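Local structure of cyanuric acid amidohydrolase (4NQ3) at residues F54-L59 with L76-G81; G110-P115 with A132-R137; T263-A268 with V347-A352. The protein hydrolyses cyanuric acid, opening its s-triazine ring to give carboxybiuret, which then loses carbon dioxide to become biuret, a step in the breakdown of atrazine and related compounds. All coordinates share one frame; numbering follows the deposited sequence.

Contact 1. Residues F54-L59 with L76-G81. With BR8 (barbituric acid), chain C.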
ATOM      1  N   PHE A  54       2.019 -20.700  -1.267  1.00 14.46           N
ATOM      2  CA  PHE A  54       3.015 -21.045  -2.277  1.00 24.41           C
ATOM      3  C   PHE A  54       4.195 -21.815  -1.656  1.00 24.88           C
ATOM      4  O   PHE A  54       4.613 -22.844  -2.182  1.00 29.36           O
ATOM      5  CB  PHE A  54       3.494 -19.761  -2.974  1.00 15.48           C
ATOM      6  CG  PHE A  54       4.230 -19.988  -4.254  1.00 15.92           C
ATOM      7  CD1 PHE A  54       4.245 -21.234  -4.861  1.00 21.67           C
ATOM      8  CD2 PHE A  54       4.894 -18.954  -4.871  1.00 16.87           C
ATOM      9  CE1 PHE A  54       4.923 -21.442  -6.060  1.00 16.14           C
ATOM     10  CE2 PHE A  54       5.565 -19.167  -6.069  1.00 20.38           C
ATOM     11  CZ  PHE A  54       5.584 -20.410  -6.652  1.00 17.05           C
ATOM     12  N   ALA A  55       4.727 -21.332  -0.531  1.00 22.27           N
ATOM     13  CA  ALA A  55       5.812 -22.041   0.156  1.00 22.20           C
ATOM     14  C   ALA A  55       5.333 -23.414   0.648  1.00 19.80           C
ATOM     15  O   ALA A  55       6.078 -24.394   0.596  1.00 24.29           O
ATOM     16  CB  ALA A  55       6.337 -21.232   1.317  1.00 14.52           C
ATOM     17  N   VAL A  56       4.100 -23.480   1.147  1.00 19.59           N
ATOM     18  CA  VAL A  56       3.575 -24.719   1.695  1.00 13.20           C
ATOM     19  C   VAL A  56       3.513 -25.765   0.605  1.00 24.05           C
ATOM     20  O   VAL A  56       4.036 -26.873   0.755  1.00 23.50           O
ATOM     21  CB  VAL A  56       2.189 -24.536   2.317  1.00 15.44           C
ATOM     22  CG1 VAL A  56       1.580 -25.863   2.598  1.00 13.15           C
ATOM     23  CG2 VAL A  56       2.296 -23.728   3.630  1.00 16.72           C
ATOM     24  N   GLN A  57       2.915 -25.391  -0.519  1.00 24.58           N
ATOM     25  CA  GLN A  57       2.791 -26.297  -1.652  1.00 13.44           C
ATOM     26  C   GLN A  57       4.149 -26.788  -2.070  1.00 18.82           C
ATOM     27  O   GLN A  57       4.341 -27.965  -2.322  1.00 23.03           O
ATOM     28  CB  GLN A  57       2.104 -25.599  -2.818  1.00 13.71           C
ATOM     29  CG  GLN A  57       1.582 -26.523  -3.875  1.00 17.26           C
ATOM     30  CD  GLN A  57       0.803 -25.783  -4.942  1.00 26.40           C
ATOM     31  OE1 GLN A  57       1.345 -24.907  -5.651  1.00 18.73           O
ATOM     32  NE2 GLN A  57      -0.473 -26.150  -5.088  1.00 32.08           N
ATOM     33  N   SER A  58       5.104 -25.875  -2.125  1.00 19.58           N
ATOM     34  CA  SER A  58       6.438 -26.223  -2.571  1.00 21.53           C
ATOM     35  C   SER A  58       7.100 -27.174  -1.610  1.00 23.72           C
ATOM     36  O   SER A  58       7.771 -28.131  -2.029  1.00 24.19           O
ATOM     37  CB  SER A  58       7.273 -24.973  -2.728  1.00 16.08           C
ATOM     38  OG  SER A  58       6.690 -24.187  -3.746  1.00 21.34           O
ATOM     39  N   LEU A  59       6.908 -26.907  -0.322  1.00 27.76           N
ATOM     40  CA  LEU A  59       7.470 -27.752   0.704  1.00 13.50           C
ATOM     41  C   LEU A  59       6.787 -29.106   0.715  1.00 27.73           C
ATOM     42  O   LEU A  59       7.460 -30.129   0.830  1.00 28.33           O
ATOM     43  CB  LEU A  59       7.348 -27.074   2.055  1.00 13.41           C
ATOM     44  CG  LEU A  59       8.430 -26.036   2.322  1.00 21.89           C
ATOM     45  CD1 LEU A  59       8.124 -25.260   3.619  1.00 13.73           C
ATOM     46  CD2 LEU A  59       9.804 -26.697   2.354  1.00 13.89           C
ATOM     47  N   LEU A  76       3.738 -27.345   9.039  1.00 28.06           N
ATOM     48  CA  LEU A  76       4.219 -26.260   8.199  1.00 26.03           C
ATOM     49  C   LEU A  76       3.607 -24.938   8.681  1.00 27.30           C
ATOM     50  O   LEU A  76       2.421 -24.673   8.472  1.00 36.17           O
ATOM     51  CB  LEU A  76       3.882 -26.538   6.737  1.00 14.67           C
ATOM     52  CG  LEU A  76       4.562 -27.761   6.099  1.00 20.04           C
ATOM     53  CD1 LEU A  76       4.212 -27.918   4.617  1.00 14.74           C
ATOM     54  CD2 LEU A  76       6.094 -27.712   6.250  1.00 14.89           C
ATOM     55  N   VAL A  77       4.421 -24.139   9.363  1.00 15.11           N
ATOM     56  CA  VAL A  77       4.047 -22.793   9.786  1.00 27.77           C
ATOM     57  C   VAL A  77       4.710 -21.742   8.900  1.00 21.55           C
ATOM     58  O   VAL A  77       5.888 -21.425   9.079  1.00 23.47           O
ATOM     59  CB  VAL A  77       4.443 -22.501  11.258  1.00 26.25           C
ATOM     60  CG1 VAL A  77       3.926 -21.157  11.671  1.00 16.32           C
ATOM     61  CG2 VAL A  77       3.975 -23.592  12.180  1.00 15.41           C
HETATM   62  N   MSE A  78       3.976 -21.206   7.938  1.00 16.28           N
HETATM   63  CA  MSE A  78       4.548 -20.160   7.106  1.00 16.68           C
HETATM   64  C   MSE A  78       3.995 -18.823   7.540  1.00 24.20           C
HETATM   65  O   MSE A  78       2.819 -18.541   7.341  1.00 30.21           O
HETATM   66  CB  MSE A  78       4.254 -20.392   5.630  1.00 22.09           C
HETATM   67  CG  MSE A  78       4.861 -21.681   5.055  1.00 27.59           C
HETATM   68 SE   MSE A  78       6.815 -21.662   5.032  0.65 21.31          SE
HETATM   69  CE  MSE A  78       7.107 -23.049   6.382  1.00 15.68           C
ATOM     70  N   SER A  79       4.837 -18.009   8.161  1.00 21.07           N
ATOM     71  CA  SER A  79       4.434 -16.675   8.581  1.00 24.60           C
ATOM     72  C   SER A  79       4.931 -15.652   7.597  1.00 29.28           C
ATOM     73  O   SER A  79       6.142 -15.531   7.399  1.00 33.94           O
ATOM     74  CB  SER A  79       4.967 -16.343   9.961  1.00 29.48           C
ATOM     75  OG  SER A  79       4.454 -15.094  10.368  1.00 38.16           O
ATOM     76  N   GLY A  80       3.992 -14.960   6.949  1.00 26.20           N
ATOM     77  CA  GLY A  80       4.309 -13.959   5.945  1.00 22.72           C
ATOM     78  C   GLY A  80       4.697 -12.640   6.577  1.00 25.21           C
ATOM     79  O   GLY A  80       4.542 -12.434   7.789  1.00 24.14           O
ATOM     80  N   GLY A  81       5.213 -11.737   5.756  1.00 24.81           N
ATOM     81  CA  GLY A  81       5.548 -10.402   6.224  1.00 26.25           C
ATOM     82  C   GLY A  81       7.010 -10.277   6.612  1.00 30.08           C
ATOM     83  O   GLY A  81       7.378 -10.612   7.745  1.00 32.05           O
TER
HETATM   84  N1  BR8 C 401       0.180 -14.141   9.675  1.00 21.67           N
HETATM   85  C2  BR8 C 401       1.294 -13.972   8.928  1.00 23.39           C
HETATM   86  O2  BR8 C 401       1.311 -14.447   7.809  1.00 22.38           O
HETATM   87  N3  BR8 C 401       2.361 -13.276   9.421  1.00 31.64           N
HETATM   88  C4  BR8 C 401       2.346 -12.704  10.719  1.00 29.46           C
HETATM   89  O4  BR8 C 401       3.321 -12.079  11.124  1.00 35.02           O
HETATM   90  C5  BR8 C 401       1.165 -12.858  11.679  1.00 22.87           C
HETATM   91  C6  BR8 C 401       0.069 -13.643  10.970  1.00 18.61           C
HETATM   92  O8  BR8 C 401      -0.972 -13.852  11.550  1.00 24.37           O

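Contact 2. Residues G110-P115 with A132-R137. With SO4 (sulfate ion), chain F; SO4 (sulfate ion), chain D.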
ATOM      1  N   GLY A 110       7.799 -30.840  20.117  1.00 20.66           N
ATOM      2  CA  GLY A 110       6.606 -31.657  19.948  1.00 25.67           C
ATOM      3  C   GLY A 110       5.674 -31.022  18.939  1.00 25.17           C
ATOM      4  O   GLY A 110       5.624 -29.792  18.818  1.00 27.69           O
ATOM      5  N   ARG A 111       4.950 -31.837  18.186  1.00 23.44           N
ATOM      6  CA  ARG A 111       4.041 -31.264  17.205  1.00 24.99           C
ATOM      7  C   ARG A 111       2.676 -31.875  17.403  1.00 22.06           C
ATOM      8  O   ARG A 111       2.571 -32.921  18.028  1.00 22.45           O
ATOM      9  CB  ARG A 111       4.518 -31.530  15.775  1.00 18.54           C
ATOM     10  CG  ARG A 111       4.857 -32.937  15.595  1.00 20.04           C
ATOM     11  CD  ARG A 111       4.845 -33.384  14.182  1.00 20.65           C
ATOM     12  NE  ARG A 111       5.277 -34.777  14.160  1.00 22.53           N
ATOM     13  CZ  ARG A 111       5.705 -35.414  13.078  1.00 32.67           C
ATOM     14  NH1 ARG A 111       5.765 -34.762  11.919  1.00 31.82           N
ATOM     15  NH2 ARG A 111       6.096 -36.691  13.161  1.00 29.97           N
ATOM     16  N   ALA A 112       1.657 -31.250  16.817  1.00 17.90           N
ATOM     17  CA  ALA A 112       0.291 -31.759  16.829  1.00 18.34           C
ATOM     18  C   ALA A 112      -0.516 -30.996  15.785  1.00 17.45           C
ATOM     19  O   ALA A 112      -0.149 -29.878  15.420  1.00 21.32           O
ATOM     20  CB  ALA A 112      -0.334 -31.619  18.202  1.00 18.74           C
ATOM     21  N   HIS A 113      -1.617 -31.598  15.330  1.00 21.42           N
ATOM     22  CA  HIS A 113      -2.491 -31.046  14.285  1.00 21.83           C
ATOM     23  C   HIS A 113      -3.890 -30.983  14.844  1.00 27.21           C
ATOM     24  O   HIS A 113      -4.154 -31.497  15.941  1.00 40.54           O
ATOM     25  CB  HIS A 113      -2.471 -31.930  13.038  1.00 20.07           C
ATOM     26  CG  HIS A 113      -1.091 -32.161  12.521  1.00 41.68           C
ATOM     27  ND1 HIS A 113      -0.613 -31.581  11.362  1.00 50.90           N
ATOM     28  CD2 HIS A 113      -0.060 -32.866  13.047  1.00 40.61           C
ATOM     29  CE1 HIS A 113       0.650 -31.943  11.186  1.00 50.29           C
ATOM     30  NE2 HIS A 113       1.009 -32.720  12.197  1.00 47.08           N
ATOM     31  N   THR A 114      -4.803 -30.378  14.107  1.00 21.12           N
ATOM     32  CA  THR A 114      -6.184 -30.416  14.539  1.00 21.75           C
ATOM     33  C   THR A 114      -7.105 -30.616  13.348  1.00 24.11           C
ATOM     34  O   THR A 114      -6.705 -30.444  12.188  1.00 20.77           O
ATOM     35  CB  THR A 114      -6.615 -29.139  15.278  1.00 19.54           C
ATOM     36  OG1 THR A 114      -6.892 -28.102  14.321  1.00 20.34           O
ATOM     37  CG2 THR A 114      -5.575 -28.706  16.278  1.00 16.89           C
ATOM     38  N   PRO A 115      -8.343 -31.032  13.627  1.00 26.53           N
ATOM     39  CA  PRO A 115      -9.285 -31.125  12.523  1.00 25.94           C
ATOM     40  C   PRO A 115      -9.590 -29.729  12.037  1.00 27.95           C
ATOM     41  O   PRO A 115      -9.246 -28.747  12.720  1.00 32.18           O
ATOM     42  CB  PRO A 115     -10.522 -31.753  13.159  1.00 22.10           C
ATOM     43  CG  PRO A 115     -10.048 -32.303  14.462  1.00 26.71           C
ATOM     44  CD  PRO A 115      -8.962 -31.397  14.907  1.00 25.74           C
ATOM     45  N   ALA A 132      -6.197 -25.803  22.689  1.00 28.39           N
ATOM     46  CA  ALA A 132      -5.767 -26.256  24.008  1.00 26.78           C
ATOM     47  C   ALA A 132      -5.514 -27.754  24.024  1.00 28.02           C
ATOM     48  O   ALA A 132      -4.495 -28.215  24.551  1.00 29.48           O
ATOM     49  CB  ALA A 132      -6.790 -25.897  25.037  1.00 30.22           C
ATOM     50  N   GLN A 133      -6.447 -28.510  23.446  1.00 26.45           N
ATOM     51  CA  GLN A 133      -6.331 -29.960  23.364  1.00 29.74           C
ATOM     52  C   GLN A 133      -5.095 -30.324  22.555  1.00 30.93           C
ATOM     53  O   GLN A 133      -4.321 -31.193  22.964  1.00 36.05           O
ATOM     54  CB  GLN A 133      -7.594 -30.588  22.763  1.00 38.02           C
ATOM     55  CG  GLN A 133      -8.661 -30.971  23.817  1.00 50.89           C
ATOM     56  CD  GLN A 133     -10.108 -31.038  23.258  1.00 74.69           C
ATOM     57  OE1 GLN A 133     -10.341 -30.934  22.042  1.00 65.53           O
ATOM     58  NE2 GLN A 133     -11.083 -31.172  24.166  1.00 84.80           N
ATOM     59  N   ALA A 134      -4.930 -29.696  21.389  1.00 31.04           N
ATOM     60  CA  ALA A 134      -3.759 -29.952  20.555  1.00 20.48           C
ATOM     61  C   ALA A 134      -2.433 -29.640  21.266  1.00 32.90           C
ATOM     62  O   ALA A 134      -1.467 -30.419  21.188  1.00 28.06           O
ATOM     63  CB  ALA A 134      -3.849 -29.159  19.283  1.00 18.96           C
ATOM     64  N   VAL A 135      -2.388 -28.518  21.984  1.00 29.90           N
ATOM     65  CA  VAL A 135      -1.165 -28.148  22.688  1.00 28.77           C
ATOM     66  C   VAL A 135      -0.816 -29.171  23.756  1.00 29.99           C
ATOM     67  O   VAL A 135       0.368 -29.440  23.993  1.00 33.19           O
ATOM     68  CB  VAL A 135      -1.263 -26.784  23.345  1.00 22.25           C
ATOM     69  CG1 VAL A 135      -0.005 -26.508  24.114  1.00 23.05           C
ATOM     70  CG2 VAL A 135      -1.467 -25.733  22.294  1.00 21.36           C
ATOM     71  N   ARG A 136      -1.832 -29.757  24.391  1.00 30.19           N
ATOM     72  CA  ARG A 136      -1.563 -30.802  25.377  1.00 29.06           C
ATOM     73  C   ARG A 136      -0.927 -32.013  24.666  1.00 30.53           C
ATOM     74  O   ARG A 136       0.099 -32.539  25.123  1.00 37.09           O
ATOM     75  CB  ARG A 136      -2.833 -31.181  26.138  1.00 28.14           C
ATOM     76  CG  ARG A 136      -3.239 -30.164  27.209  1.00 36.98           C
ATOM     77  CD  ARG A 136      -4.621 -30.502  27.777  1.00 51.28           C
ATOM     78  NE  ARG A 136      -5.252 -29.405  28.530  1.00 61.81           N
ATOM     79  CZ  ARG A 136      -6.465 -28.908  28.256  1.00 63.06           C
ATOM     80  NH1 ARG A 136      -7.189 -29.402  27.249  1.00 60.11           N
ATOM     81  NH2 ARG A 136      -6.967 -27.917  28.990  1.00 62.80           N
ATOM     82  N   ARG A 137      -1.504 -32.423  23.535  1.00 29.17           N
ATOM     83  CA  ARG A 137      -0.950 -33.514  22.735  1.00 23.54           C
ATOM     84  C   ARG A 137       0.485 -33.260  22.322  1.00 28.52           C
ATOM     85  O   ARG A 137       1.338 -34.115  22.515  1.00 29.39           O
ATOM     86  CB  ARG A 137      -1.799 -33.766  21.489  1.00 31.92           C
ATOM     87  CG  ARG A 137      -3.010 -34.655  21.738  1.00 34.48           C
ATOM     88  CD  ARG A 137      -3.774 -34.933  20.463  1.00 33.25           C
ATOM     89  NE  ARG A 137      -4.774 -33.900  20.243  1.00 39.75           N
ATOM     90  CZ  ARG A 137      -4.941 -33.259  19.098  1.00 44.25           C
ATOM     91  NH1 ARG A 137      -4.150 -33.533  18.066  1.00 54.96           N
ATOM     92  NH2 ARG A 137      -5.882 -32.335  18.992  1.00 40.33           N
TER
HETATM   93  S   SO4 F 404      -2.007 -35.109  16.443  0.72 71.74           S
HETATM   94  O1  SO4 F 404      -2.286 -35.427  17.846  0.72 72.99           O
HETATM   95  O2  SO4 F 404      -2.734 -36.001  15.539  0.72 72.49           O
HETATM   96  O3  SO4 F 404      -2.453 -33.746  16.176  0.72 67.28           O
HETATM   97  O4  SO4 F 404      -0.566 -35.246  16.204  0.72 70.19           O
HETATM   98  S   SO4 D 402       5.639 -37.916  16.606  0.76 47.86           S
HETATM   99  O1  SO4 D 402       4.583 -38.918  16.428  0.76 43.28           O
HETATM  100  O2  SO4 D 402       6.141 -37.883  17.988  0.76 45.46           O
HETATM  101  O3  SO4 D 402       6.740 -38.223  15.683  0.76 42.77           O
HETATM  102  O4  SO4 D 402       5.053 -36.605  16.307  0.76 52.19           O

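Contact 3. Residues T263-A268 with V347-A352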
ATOM      1  N   THR A 263      15.497  -6.059  26.360  1.00 51.99           N
ATOM      2  CA  THR A 263      16.160  -6.664  27.519  1.00 54.31           C
ATOM      3  C   THR A 263      15.928  -8.183  27.704  1.00 51.58           C
ATOM      4  O   THR A 263      16.849  -8.900  28.094  1.00 52.40           O
ATOM      5  CB  THR A 263      15.729  -5.942  28.797  1.00 63.14           C
ATOM      6  OG1 THR A 263      14.336  -5.637  28.689  1.00 77.10           O
ATOM      7  CG2 THR A 263      16.450  -4.625  28.941  1.00 57.81           C
ATOM      8  N   PRO A 264      14.709  -8.680  27.420  1.00 48.68           N
ATOM      9  CA  PRO A 264      14.403 -10.121  27.430  1.00 46.00           C
ATOM     10  C   PRO A 264      15.338 -10.987  26.590  1.00 48.33           C
ATOM     11  O   PRO A 264      15.609 -12.138  26.973  1.00 48.74           O
ATOM     12  CB  PRO A 264      12.994 -10.177  26.851  1.00 46.34           C
ATOM     13  CG  PRO A 264      12.383  -8.896  27.287  1.00 52.76           C
ATOM     14  CD  PRO A 264      13.489  -7.869  27.263  1.00 52.56           C
ATOM     15  N   VAL A 265      15.798 -10.460  25.457  1.00 47.85           N
ATOM     16  CA  VAL A 265      16.704 -11.207  24.590  1.00 48.76           C
ATOM     17  C   VAL A 265      18.118 -11.274  25.186  1.00 50.71           C
ATOM     18  O   VAL A 265      18.770 -12.321  25.168  1.00 50.08           O
ATOM     19  CB  VAL A 265      16.767 -10.577  23.170  1.00 39.89           C
ATOM     20  CG1 VAL A 265      17.884 -11.187  22.346  1.00 34.50           C
ATOM     21  CG2 VAL A 265      15.468 -10.798  22.474  1.00 42.34           C
ATOM     22  N   LYS A 266      18.588 -10.162  25.730  1.00 50.82           N
ATOM     23  CA  LYS A 266      19.908 -10.157  26.338  1.00 53.73           C
ATOM     24  C   LYS A 266      19.891 -11.107  27.545  1.00 55.64           C
ATOM     25  O   LYS A 266      20.845 -11.862  27.769  1.00 62.91           O
ATOM     26  CB  LYS A 266      20.309  -8.731  26.734  1.00 53.13           C
ATOM     27  CG  LYS A 266      20.247  -7.721  25.568  1.00 60.35           C
ATOM     28  CD  LYS A 266      20.500  -6.268  26.040  1.00 75.32           C
ATOM     29  CE  LYS A 266      20.492  -5.246  24.893  1.00 77.92           C
ATOM     30  NZ  LYS A 266      20.867  -3.859  25.312  1.00 80.34           N
ATOM     31  N   ALA A 267      18.791 -11.103  28.294  1.00 50.34           N
ATOM     32  CA  ALA A 267      18.660 -11.998  29.443  1.00 50.54           C
ATOM     33  C   ALA A 267      18.549 -13.448  28.983  1.00 55.97           C
ATOM     34  O   ALA A 267      19.083 -14.360  29.626  1.00 62.32           O
ATOM     35  CB  ALA A 267      17.470 -11.620  30.284  1.00 46.32           C
ATOM     36  N   ALA A 268      17.837 -13.660  27.878  1.00 49.00           N
ATOM     37  CA  ALA A 268      17.697 -14.998  27.329  1.00 42.81           C
ATOM     38  C   ALA A 268      19.065 -15.555  26.915  1.00 44.15           C
ATOM     39  O   ALA A 268      19.405 -16.686  27.248  1.00 47.61           O
ATOM     40  CB  ALA A 268      16.735 -14.990  26.154  1.00 35.06           C
ATOM     41  N   VAL A 347       9.352 -13.406  23.303  1.00 33.19           N
ATOM     42  CA  VAL A 347      10.493 -13.625  22.443  1.00 30.40           C
ATOM     43  C   VAL A 347      11.234 -14.830  23.001  1.00 29.75           C
ATOM     44  O   VAL A 347      11.339 -14.992  24.212  1.00 32.02           O
ATOM     45  CB  VAL A 347      11.401 -12.398  22.359  1.00 24.93           C
ATOM     46  CG1 VAL A 347      11.871 -12.010  23.725  1.00 25.77           C
ATOM     47  CG2 VAL A 347      12.575 -12.715  21.513  1.00 28.52           C
ATOM     48  N   ALA A 348      11.673 -15.717  22.119  1.00 36.31           N
ATOM     49  CA  ALA A 348      12.431 -16.890  22.523  1.00 23.75           C
ATOM     50  C   ALA A 348      13.741 -16.917  21.752  1.00 31.08           C
ATOM     51  O   ALA A 348      13.820 -16.434  20.619  1.00 37.69           O
ATOM     52  CB  ALA A 348      11.639 -18.157  22.284  1.00 22.64           C
ATOM     53  N   VAL A 349      14.770 -17.481  22.365  1.00 30.42           N
ATOM     54  CA  VAL A 349      16.051 -17.613  21.700  1.00 26.81           C
ATOM     55  C   VAL A 349      16.478 -19.051  21.744  1.00 34.39           C
ATOM     56  O   VAL A 349      16.232 -19.736  22.739  1.00 40.89           O
ATOM     57  CB  VAL A 349      17.112 -16.752  22.360  1.00 31.77           C
ATOM     58  CG1 VAL A 349      18.428 -16.929  21.657  1.00 31.73           C
ATOM     59  CG2 VAL A 349      16.685 -15.310  22.318  1.00 34.37           C
ATOM     60  N   ILE A 350      17.101 -19.519  20.668  1.00 27.31           N
ATOM     61  CA  ILE A 350      17.611 -20.886  20.618  1.00 27.73           C
ATOM     62  C   ILE A 350      19.082 -20.879  20.297  1.00 34.10           C
ATOM     63  O   ILE A 350      19.478 -20.474  19.207  1.00 40.99           O
ATOM     64  CB  ILE A 350      16.910 -21.729  19.577  1.00 26.43           C
ATOM     65  CG1 ILE A 350      15.450 -21.946  19.964  1.00 24.78           C
ATOM     66  CG2 ILE A 350      17.626 -23.058  19.441  1.00 28.04           C
ATOM     67  CD1 ILE A 350      14.710 -22.743  18.958  1.00 23.57           C
ATOM     68  N   ALA A 351      19.902 -21.305  21.246  1.00 32.46           N
ATOM     69  CA  ALA A 351      21.346 -21.222  21.051  1.00 36.97           C
ATOM     70  C   ALA A 351      22.074 -22.440  21.607  1.00 46.41           C
ATOM     71  O   ALA A 351      21.500 -23.202  22.382  1.00 56.58           O
ATOM     72  CB  ALA A 351      21.868 -19.957  21.704  1.00 34.39           C
ATOM     73  N   ALA A 352      23.335 -22.626  21.221  1.00 48.11           N
ATOM     74  CA  ALA A 352      24.170 -23.610  21.905  1.00 48.20           C
ATOM     75  C   ALA A 352      25.009 -22.906  22.980  1.00 54.60           C
ATOM     76  O   ALA A 352      25.303 -21.705  22.876  1.00 50.03           O
ATOM     77  CB  ALA A 352      25.054 -24.350  20.929  1.00 39.92           C
TER

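Contact 1. Residues F54-L59 with L76-G81
A beta-alpha-beta crossover is closed here: helix 51-67 leads from strand 34-41 back to its parallel neighbour, strand 75-80, and the axes of helix 54-59 and strand 76-80 run nearly antiparallel, at 150°. The grip between them is wholly apolar and centres on Met78, present as selenomethionine. Its CG stands beside the backbone N (chi1 -63°), and the chain bends again at the next two torsions, so three successive atoms meet three different helix residues. CG lies 3.6 Å from CG2 of Val56, SE 3.8 Å from CB of Ala55, and CE 3.7 Å from CD1 of Leu59. Val56 divides its branches, because CG1, anti to the backbone N, touches CD1 of Leu76 at 3.9 Å, the side chains crossing obliquely. Leu59 CD1 serves twice, reaching CD2 of Leu76 as well, and Ile37 of strand 34-41 touches both leucines. Just past this seam the strand enters the substrate site. Lys40 NZ is hydrogen-bonded to Ser79 OG and Gly80 O, while Met78 O is bonded to the active-site Lys156. Gly80 binds barbituric acid through its backbone in both senses: its N donates to ligand O2, and its O accepts from ligand N3 at 2.9 Å (N-H...O angle 163°).

Contact 2. Residues G110-P115 with A132-R137
Strand 110-113 and helix 132-137, both within the predicted second repeating unit (RU B, 106-243), run roughly antiparallel, their segment axes at 145° and 7.2 Å apart at closest, with Ala112 opposite Ala134. Alanines allow this close approach: CB of Ala112 rests 3.4 Å from the carbonyl O of Ala134, and CB of Ala134 meets the CG2 methyl of Thr114 at 3.5 Å. Thr114 OG1 turns to Pro115 O and to His234. Arg137 supplies the polar clasp. Its chain bends at chi3 (-89°), folding the guanidinium back so that one face lies over CA of Ala134, one turn earlier, which is offset toward the group's rim. From there NH1 donates to His113 O at 2.9 Å, lying in the carbonyl plane. The same NH1 gives a bond to O1 of a sulfate ion, probably from the crystallisation liquor, whose O3 takes an almost straight bond (170°) from His113 N. CB of His113 is directed away from the helix, and the ring NE2 is bonded to Glu73 O. CB of Arg111 is also directed away, and the chain, extended from CG to NE, brings the guanidinium edge to a second sulfate, NE to O4 at 2.8 Å and NH2 to O3 at 3.0 Å. An alanine here would remove the bonds from NE and NH2 and the contact with Cys75, and would probably weaken the hold on the sulfate. The pairing thus joins a small apolar seam to a cationic rim where a sulfate bridges strand and helix, and this charge is likely to attract anions.

Contact 3. Residues T263-A268 with V347-A352
Two valines meet at the heart of this contact, where CG2 of Val265 touches CG2 of Val347 at 3.6 Å and the side chains cross at about a right angle. Val347 carries CG2 anti to its backbone N, which sets CG1 between N and the carbonyl carbon (chi1 58°); from there CG1 reaches CB of Pro264 at 3.8 Å. One turn along the helix and two residues along the strand, Ala268 CB lies 3.8 Å from CG2 of Val349. That methyl also faces CG1 of Val265 at a looser 4.3 Å, so Val265 spans both strand valines, one with each branch. The pairs advance together because helix 263-268 and strand 347-352 run nearly alongside, at 28° between their axes and 8.4 Å apart. Pro264 sits in the first turn, where its missing N-H costs no helical bond; Ala267 N bonds to Thr263 O and Ala268 N to Pro264 O. Both segments lie in the predicted third of three repeating units of like structure (RU C, 249-356), in which the helix follows edge strand 249-256 and packs on inner strand 345-352 of the same four-stranded sheet. Within that sheet Val347 and Val349 bond through their backbones to Gly254 and Ala252 of strand 249-256, while Ala348 and Ile350 bond to Leu283 and Ile281 of strand 281-286. Further out, Leu321 of helix 309-325 packs on Val265, and Leu272 lies against Val349. Barbituric acid is about 14 Å from the side chain of Val347. What holds the two segments is aliphatic contact, methyl on methyl except for the ring CB of Pro264, so this part of helix 263-271 probably rests on the sheet through shape and burial, with no hydrogen bond between them.

Overall arrangement
Each contact lays a helix on a strand of a different four-stranded sheet, and no helix or strand is shared. Contacts 1 and 3 are buried and apolar across their segments, yet contact 1 uses a strand at the edge of its sheet within the chain that runs into the substrate site, whereas contact 3 uses an inner strand well away from it. Contact 2, on another such edge strand, is only partly buried, and arginines and sulfates appear at its rim. Contacts 1 and 2 have centres 20 Å apart and are joined indirectly: Glu235 bonds to Leu76 and, weakly, to His113. The centre of contact 3 is about 25 Å from both other centres, across the chain's centre from contact 1.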